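Local coordinates for molybdopterin-guanine dinucleotide biosynthesis protein A (MobA) (Archaeoglobus fulgidus, PDB 3NGW) that probably transfers a nucleotide from GTP in molybdenum cofactor biosynthesis, as MobA-type GTP-binding nucleotidyltransferases do, at residues P98-H103 with E164-F169; I117-Y122 with V158-V163. All coordinates share one frame; numbering follows the deposited sequence.

In the fold
From the N terminus the chain builds the run of parallel strands 62-63, 40-44, 2-6 and 86-90 on one side of the sheet before it reaches helix 98-111, whose N-terminal part is one half of contact 1. Strand 115-119 follows directly and opens contact 2. The chain then leaves through strand 129-130 and helices 135-143 and 150-154 and returns as strand 158-162, which closes contact 2 as the outermost strand on that side of the sheet. Immediately afterwards residues 164-169 fold back on helix 98-111 and close contact 1, so contact 2 is nested within the loop of contact 1. The two touch where L166 packs on Y161 and P118, and where H103 meets Y161.

Contact 1 (P98-H103 with E164-F169); sequences PEVLEH and EKLRKF
H103 and F169 bring their rings together where the N-terminal part of helix 98-111, part of the GT-A-type alpha/beta fold of MobA, meets the loop leaving edge strand 158-162. The ring centroids lie 4.5 Å apart with the planes inclined at 39°, a slanted pairing that is neither a stack nor edge-to-face. The CE2 end of the phenylalanine comes over one face of the imidazole, though its exact spacing is doubtful. With CG anti to the backbone N (chi1 -177°), the root of the imidazole is carried toward F169, and the two side chains cross at about a right angle. At the edge of the imidazole, near its plane, L166 CD2 approaches H103 CD2 at 3.6 Å. The polar end of the histidine is directed elsewhere: NE2 is probably hydrogen-bonded to Y161 OH of strand 158-162, a bond that would help fix the ring's rotation. On the F169 ring, K168 CG packs against one face, offset toward the rim. The base of the phenylalanine rests on the helix, its CB 4.0 Å from V100 CG2 and 4.1 Å from E99 CB. V100 is buried, and it also touches D170 and S175 of the loop that continues from F169. The contact between the segments is thus carried by apolar and aromatic packing, with V100 CG1 standing 4.4 Å from L166 CD2.

Contact 2 (I117-Y122 with V158-V163); sequences IPKHDY and VVYYPV
I117-K119 and Y160-P162 pair as parallel strands at one border of the mixed sheet, their short axes turned 43° from each other and linked by alternating backbone hydrogen bonds. I117 N donates to V159 O and Y161 N to I117 O; K119 N then binds Y161 O at 2.8 Å, and V163 N continues the ladder to K119 O at 3.0 Å, just past the strand end. I117 and Y160 project on the same face of the sheet. There I117 CB lies 4.1 Å from Y160 CE1, while I117 CD1 meets V158 CG1 at 4.1 Å, and L153 of helix 150-154 touches both aliphatic side chains. V158 CG1 also lies over one face of the Y160 ring, toward its rim. With CG anti to the backbone N (chi1 173°) and the chain extended beyond it, K119 crosses the tyrosine obliquely, CD 4.0 Å from Y160 CD1; its NZ stands 5.3 Å from the ring centroid, at most a weak cation-pi attraction. An alanine in place of Y160 keeps the CB beside K119 CD but removes the ring, which would probably open a gap beside I117 CB and V158 CG1 and leave the lysine chain freer to turn. P118 and Y161 start out on the other face, the tyrosine's hydroxyl end leading away toward helix 98-111. Beyond the strands V163 CG1 packs on H120 CB at 3.6 Å, near the plane of the imidazole at its edge. Main-chain bonds therefore set the register of this pair, while the side chains add mainly apolar packing that would probably depend little on charge.

Contact 1 (P98-H103 with E164-F169)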
loop_
_atom_site.group_PDB
_atom_site.type_symbol
_atom_site.label_atom_id
_atom_site.label_comp_id
_atom_site.label_asym_id
_atom_site.label_seq_id
_atom_site.Cartn_x
_atom_site.Cartn_y
_atom_site.Cartn_z
ATOM N N PRO A 98 11.361 5.254 -1.242
ATOM C CA PRO A 98 11.114 5.232 -2.688
ATOM C C PRO A 98 12.084 4.320 -3.427
ATOM O O PRO A 98 11.718 3.703 -4.424
ATOM C CB PRO A 98 11.263 6.701 -3.082
ATOM C CG PRO A 98 10.769 7.422 -1.853
ATOM C CD PRO A 98 11.470 6.642 -0.752
ATOM N N GLU A 99 13.313 4.235 -2.930
ATOM C CA GLU A 99 14.309 3.385 -3.557
ATOM C C GLU A 99 13.830 1.944 -3.496
ATOM O O GLU A 99 13.997 1.192 -4.457
ATOM C CB GLU A 99 15.665 3.489 -2.848
ATOM C CG GLU A 99 16.125 4.910 -2.481
ATOM C CD GLU A 99 15.426 5.454 -1.232
ATOM O OE1 GLU A 99 14.292 5.970 -1.351
ATOM O OE2 GLU A 99 16.013 5.349 -0.128
ATOM N N VAL A 100 13.242 1.565 -2.359
ATOM C CA VAL A 100 12.728 0.206 -2.166
ATOM C C VAL A 100 11.624 -0.067 -3.185
ATOM O O VAL A 100 11.628 -1.103 -3.863
ATOM C CB VAL A 100 12.158 -0.012 -0.726
ATOM C CG1 VAL A 100 11.506 -1.389 -0.625
ATOM C CG2 VAL A 100 13.273 0.099 0.308
ATOM N N LEU A 101 10.698 0.879 -3.316
ATOM C CA LEU A 101 9.590 0.731 -4.259
ATOM C C LEU A 101 10.085 0.634 -5.689
ATOM O O LEU A 101 9.667 -0.246 -6.445
ATOM C CB LEU A 101 8.613 1.904 -4.127
ATOM C CG LEU A 101 7.590 1.789 -2.988
ATOM C CD1 LEU A 101 6.827 3.089 -2.838
ATOM C CD2 LEU A 101 6.631 0.643 -3.285
ATOM N N GLU A 102 10.973 1.547 -6.060
ATOM C CA GLU A 102 11.526 1.565 -7.405
ATOM C C GLU A 102 12.098 0.179 -7.726
ATOM O O GLU A 102 11.856 -0.378 -8.797
ATOM C CB GLU A 102 12.617 2.636 -7.501
ATOM C CG GLU A 102 12.649 3.355 -8.838
ATOM C CD GLU A 102 12.131 4.785 -8.763
ATOM O OE1 GLU A 102 11.519 5.246 -9.756
ATOM O OE2 GLU A 102 12.352 5.453 -7.723
ATOM N N HIS A 103 12.845 -0.387 -6.786
ATOM C CA HIS A 103 13.427 -1.705 -6.991
ATOM C C HIS A 103 12.337 -2.759 -7.207
ATOM O O HIS A 103 12.377 -3.510 -8.180
ATOM C CB HIS A 103 14.294 -2.088 -5.792
ATOM C CG HIS A 103 14.992 -3.403 -5.945
ATOM N ND1 HIS A 103 15.921 -3.645 -6.937
ATOM C CD2 HIS A 103 14.890 -4.554 -5.239
ATOM C CE1 HIS A 103 16.357 -4.886 -6.835
ATOM N NE2 HIS A 103 15.747 -5.460 -5.812
ATOM N N GLU A 164 15.799 -9.468 2.772
ATOM C CA GLU A 164 17.217 -9.182 2.950
ATOM C C GLU A 164 17.833 -8.522 1.719
ATOM O O GLU A 164 18.756 -7.722 1.837
ATOM C CB GLU A 164 17.980 -10.465 3.285
ATOM C CG GLU A 164 17.722 -10.985 4.692
ATOM C CD GLU A 164 18.384 -10.134 5.771
ATOM O OE1 GLU A 164 18.145 -8.909 5.801
ATOM O OE2 GLU A 164 19.145 -10.690 6.594
ATOM N N LYS A 165 17.319 -8.852 0.541
ATOM C CA LYS A 165 17.830 -8.275 -0.692
ATOM C C LYS A 165 17.447 -6.807 -0.817
ATOM O O LYS A 165 17.848 -6.136 -1.765
ATOM C CB LYS A 165 17.301 -9.058 -1.896
ATOM C CG LYS A 165 17.990 -10.397 -2.107
ATOM C CD LYS A 165 17.357 -11.192 -3.241
ATOM C CE LYS A 165 18.334 -12.216 -3.834
ATOM N NZ LYS A 165 18.975 -13.129 -2.830
ATOM N N LEU A 166 16.683 -6.305 0.148
ATOM C CA LEU A 166 16.239 -4.913 0.120
ATOM C C LEU A 166 17.000 -4.002 1.076
ATOM O O LEU A 166 16.838 -2.783 1.029
ATOM C CB LEU A 166 14.741 -4.837 0.437
ATOM C CG LEU A 166 13.794 -5.579 -0.510
ATOM C CD1 LEU A 166 12.400 -5.615 0.094
ATOM C CD2 LEU A 166 13.782 -4.897 -1.873
ATOM N N ARG A 167 17.829 -4.582 1.939
ATOM C CA ARG A 167 18.588 -3.782 2.903
ATOM C C ARG A 167 19.574 -2.812 2.247
ATOM O O ARG A 167 19.983 -1.819 2.858
ATOM C CB ARG A 167 19.331 -4.686 3.892
ATOM C CG ARG A 167 18.439 -5.324 4.949
ATOM C CD ARG A 167 19.259 -6.101 5.965
ATOM N NE ARG A 167 18.444 -6.701 7.025
ATOM C CZ ARG A 167 17.838 -6.018 7.994
ATOM N NH1 ARG A 167 17.947 -4.698 8.051
ATOM N NH2 ARG A 167 17.131 -6.660 8.916
ATOM N N LYS A 168 19.955 -3.101 1.008
ATOM C CA LYS A 168 20.876 -2.236 0.281
ATOM C C LYS A 168 20.184 -0.915 -0.062
ATOM O O LYS A 168 20.836 0.077 -0.390
ATOM C CB LYS A 168 21.363 -2.929 -1.000
ATOM C CG LYS A 168 20.247 -3.542 -1.835
ATOM C CD LYS A 168 20.765 -4.230 -3.095
ATOM C CE LYS A 168 21.380 -3.234 -4.068
ATOM N NZ LYS A 168 21.663 -3.840 -5.407
ATOM N N PHE A 169 18.859 -0.909 0.034
ATOM C CA PHE A 169 18.072 0.279 -0.263
ATOM C C PHE A 169 17.505 0.838 1.024
ATOM O O PHE A 169 17.181 2.019 1.103
ATOM C CB PHE A 169 16.922 -0.074 -1.201
ATOM C CG PHE A 169 17.360 -0.709 -2.487
ATOM C CD1 PHE A 169 18.106 0.013 -3.417
ATOM C CD2 PHE A 169 17.006 -2.023 -2.782
ATOM C CE1 PHE A 169 18.491 -0.565 -4.629
ATOM C CE2 PHE A 169 17.385 -2.612 -3.987
ATOM C CZ PHE A 169 18.129 -1.882 -4.916
#

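Contact 2 (I117-Y122 with V158-V163)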
loop_
_atom_site.group_PDB
_atom_site.type_symbol
_atom_site.label_atom_id
_atom_site.label_comp_id
_atom_site.label_asym_id
_atom_site.label_seq_id
_atom_site.Cartn_x
_atom_site.Cartn_y
_atom_site.Cartn_z
ATOM N N ILE A 117 6.232 -10.009 -3.956
ATOM C CA ILE A 117 5.979 -9.623 -2.572
ATOM C C ILE A 117 7.147 -9.885 -1.631
ATOM O O ILE A 117 7.655 -11.005 -1.551
ATOM C CB ILE A 117 4.728 -10.379 -2.049
ATOM C CG1 ILE A 117 3.531 -10.047 -2.945
ATOM C CG2 ILE A 117 4.450 -10.017 -0.604
ATOM C CD1 ILE A 117 2.277 -10.839 -2.636
ATOM N N PRO A 118 7.591 -8.849 -0.903
ATOM C CA PRO A 118 8.704 -8.957 0.046
ATOM C C PRO A 118 8.383 -9.973 1.140
ATOM O O PRO A 118 7.237 -10.076 1.583
ATOM C CB PRO A 118 8.835 -7.535 0.590
ATOM C CG PRO A 118 8.359 -6.693 -0.566
ATOM C CD PRO A 118 7.140 -7.453 -1.020
ATOM N N LYS A 119 9.391 -10.721 1.579
ATOM C CA LYS A 119 9.161 -11.731 2.598
ATOM C C LYS A 119 10.375 -12.158 3.411
ATOM O O LYS A 119 11.454 -12.397 2.867
ATOM C CB LYS A 119 8.551 -12.974 1.950
ATOM C CG LYS A 119 8.425 -14.156 2.887
ATOM C CD LYS A 119 7.942 -15.390 2.165
ATOM C CE LYS A 119 7.781 -16.541 3.146
ATOM N NZ LYS A 119 7.357 -17.811 2.480
ATOM N N HIS A 120 10.179 -12.246 4.722
ATOM C CA HIS A 120 11.210 -12.714 5.640
ATOM C C HIS A 120 10.694 -14.094 6.042
ATOM O O HIS A 120 10.985 -15.093 5.378
ATOM C CB HIS A 120 11.320 -11.801 6.864
ATOM C CG HIS A 120 10.012 -11.240 7.327
ATOM N ND1 HIS A 120 9.390 -10.185 6.695
ATOM C CD2 HIS A 120 9.204 -11.590 8.357
ATOM C CE1 HIS A 120 8.257 -9.907 7.316
ATOM N NE2 HIS A 120 8.122 -10.745 8.329
ATOM N N ASP A 121 9.919 -14.147 7.119
ATOM C CA ASP A 121 9.319 -15.401 7.561
ATOM C C ASP A 121 7.881 -15.353 7.051
ATOM O O ASP A 121 7.274 -16.378 6.742
ATOM C CB ASP A 121 9.326 -15.504 9.093
ATOM C CG ASP A 121 10.693 -15.869 9.655
ATOM O OD1 ASP A 121 11.199 -16.969 9.341
ATOM O OD2 ASP A 121 11.259 -15.052 10.414
ATOM N N TYR A 122 7.356 -14.135 6.963
ATOM C CA TYR A 122 6.004 -13.904 6.493
ATOM C C TYR A 122 6.016 -12.813 5.427
ATOM O O TYR A 122 6.830 -11.890 5.490
ATOM C CB TYR A 122 5.110 -13.492 7.658
ATOM C CG TYR A 122 5.001 -14.538 8.743
ATOM C CD1 TYR A 122 5.962 -14.633 9.756
ATOM C CD2 TYR A 122 3.923 -15.425 8.770
ATOM C CE1 TYR A 122 5.844 -15.585 10.774
ATOM C CE2 TYR A 122 3.798 -16.378 9.777
ATOM C CZ TYR A 122 4.756 -16.452 10.777
ATOM O OH TYR A 122 4.597 -17.377 11.788
ATOM N N VAL A 158 3.257 -16.045 -8.009
ATOM C CA VAL A 158 3.868 -15.051 -7.131
ATOM C C VAL A 158 5.360 -15.267 -6.861
ATOM O O VAL A 158 5.806 -16.395 -6.650
ATOM C CB VAL A 158 3.138 -15.007 -5.764
ATOM C CG1 VAL A 158 3.697 -13.879 -4.909
ATOM C CG2 VAL A 158 1.637 -14.823 -5.976
ATOM N N VAL A 159 6.121 -14.174 -6.868
ATOM C CA VAL A 159 7.555 -14.217 -6.598
ATOM C C VAL A 159 7.806 -13.598 -5.230
ATOM O O VAL A 159 7.646 -12.393 -5.056
ATOM C CB VAL A 159 8.378 -13.407 -7.636
ATOM C CG1 VAL A 159 9.839 -13.334 -7.197
ATOM C CG2 VAL A 159 8.288 -14.063 -9.004
ATOM N N TYR A 160 8.183 -14.415 -4.256
ATOM C CA TYR A 160 8.451 -13.892 -2.924
ATOM C C TYR A 160 9.901 -13.427 -2.846
ATOM O O TYR A 160 10.825 -14.227 -2.888
ATOM C CB TYR A 160 8.112 -14.960 -1.883
ATOM C CG TYR A 160 6.611 -15.153 -1.766
ATOM C CD1 TYR A 160 5.827 -14.231 -1.074
ATOM C CD2 TYR A 160 5.966 -16.210 -2.410
ATOM C CE1 TYR A 160 4.437 -14.354 -1.027
ATOM C CE2 TYR A 160 4.571 -16.342 -2.370
ATOM C CZ TYR A 160 3.817 -15.408 -1.675
ATOM O OH TYR A 160 2.441 -15.507 -1.629
ATOM N N TYR A 161 10.081 -12.114 -2.758
ATOM C CA TYR A 161 11.400 -11.508 -2.712
ATOM C C TYR A 161 11.962 -11.451 -1.294
ATOM O O TYR A 161 11.326 -10.922 -0.383
ATOM C CB TYR A 161 11.326 -10.099 -3.286
ATOM C CG TYR A 161 12.624 -9.579 -3.850
ATOM C CD1 TYR A 161 13.124 -10.060 -5.059
ATOM C CD2 TYR A 161 13.334 -8.574 -3.197
ATOM C CE1 TYR A 161 14.299 -9.545 -5.609
ATOM C CE2 TYR A 161 14.508 -8.054 -3.736
ATOM C CZ TYR A 161 14.980 -8.543 -4.945
ATOM O OH TYR A 161 16.118 -8.008 -5.494
ATOM N N PRO A 162 13.173 -11.995 -1.093
ATOM C CA PRO A 162 13.808 -11.996 0.225
ATOM C C PRO A 162 13.994 -10.571 0.720
ATOM O O PRO A 162 14.699 -9.769 0.098
ATOM C CB PRO A 162 15.138 -12.698 -0.032
ATOM C CG PRO A 162 14.819 -13.615 -1.170
ATOM C CD PRO A 162 14.017 -12.706 -2.067
ATOM N N VAL A 163 13.361 -10.259 1.842
ATOM C CA VAL A 163 13.455 -8.920 2.392
ATOM C C VAL A 163 14.913 -8.495 2.570
ATOM O O VAL A 163 15.229 -7.310 2.503
ATOM C CB VAL A 163 12.690 -8.809 3.738
ATOM C CG1 VAL A 163 13.320 -9.709 4.791
ATOM C CG2 VAL A 163 12.687 -7.367 4.198
#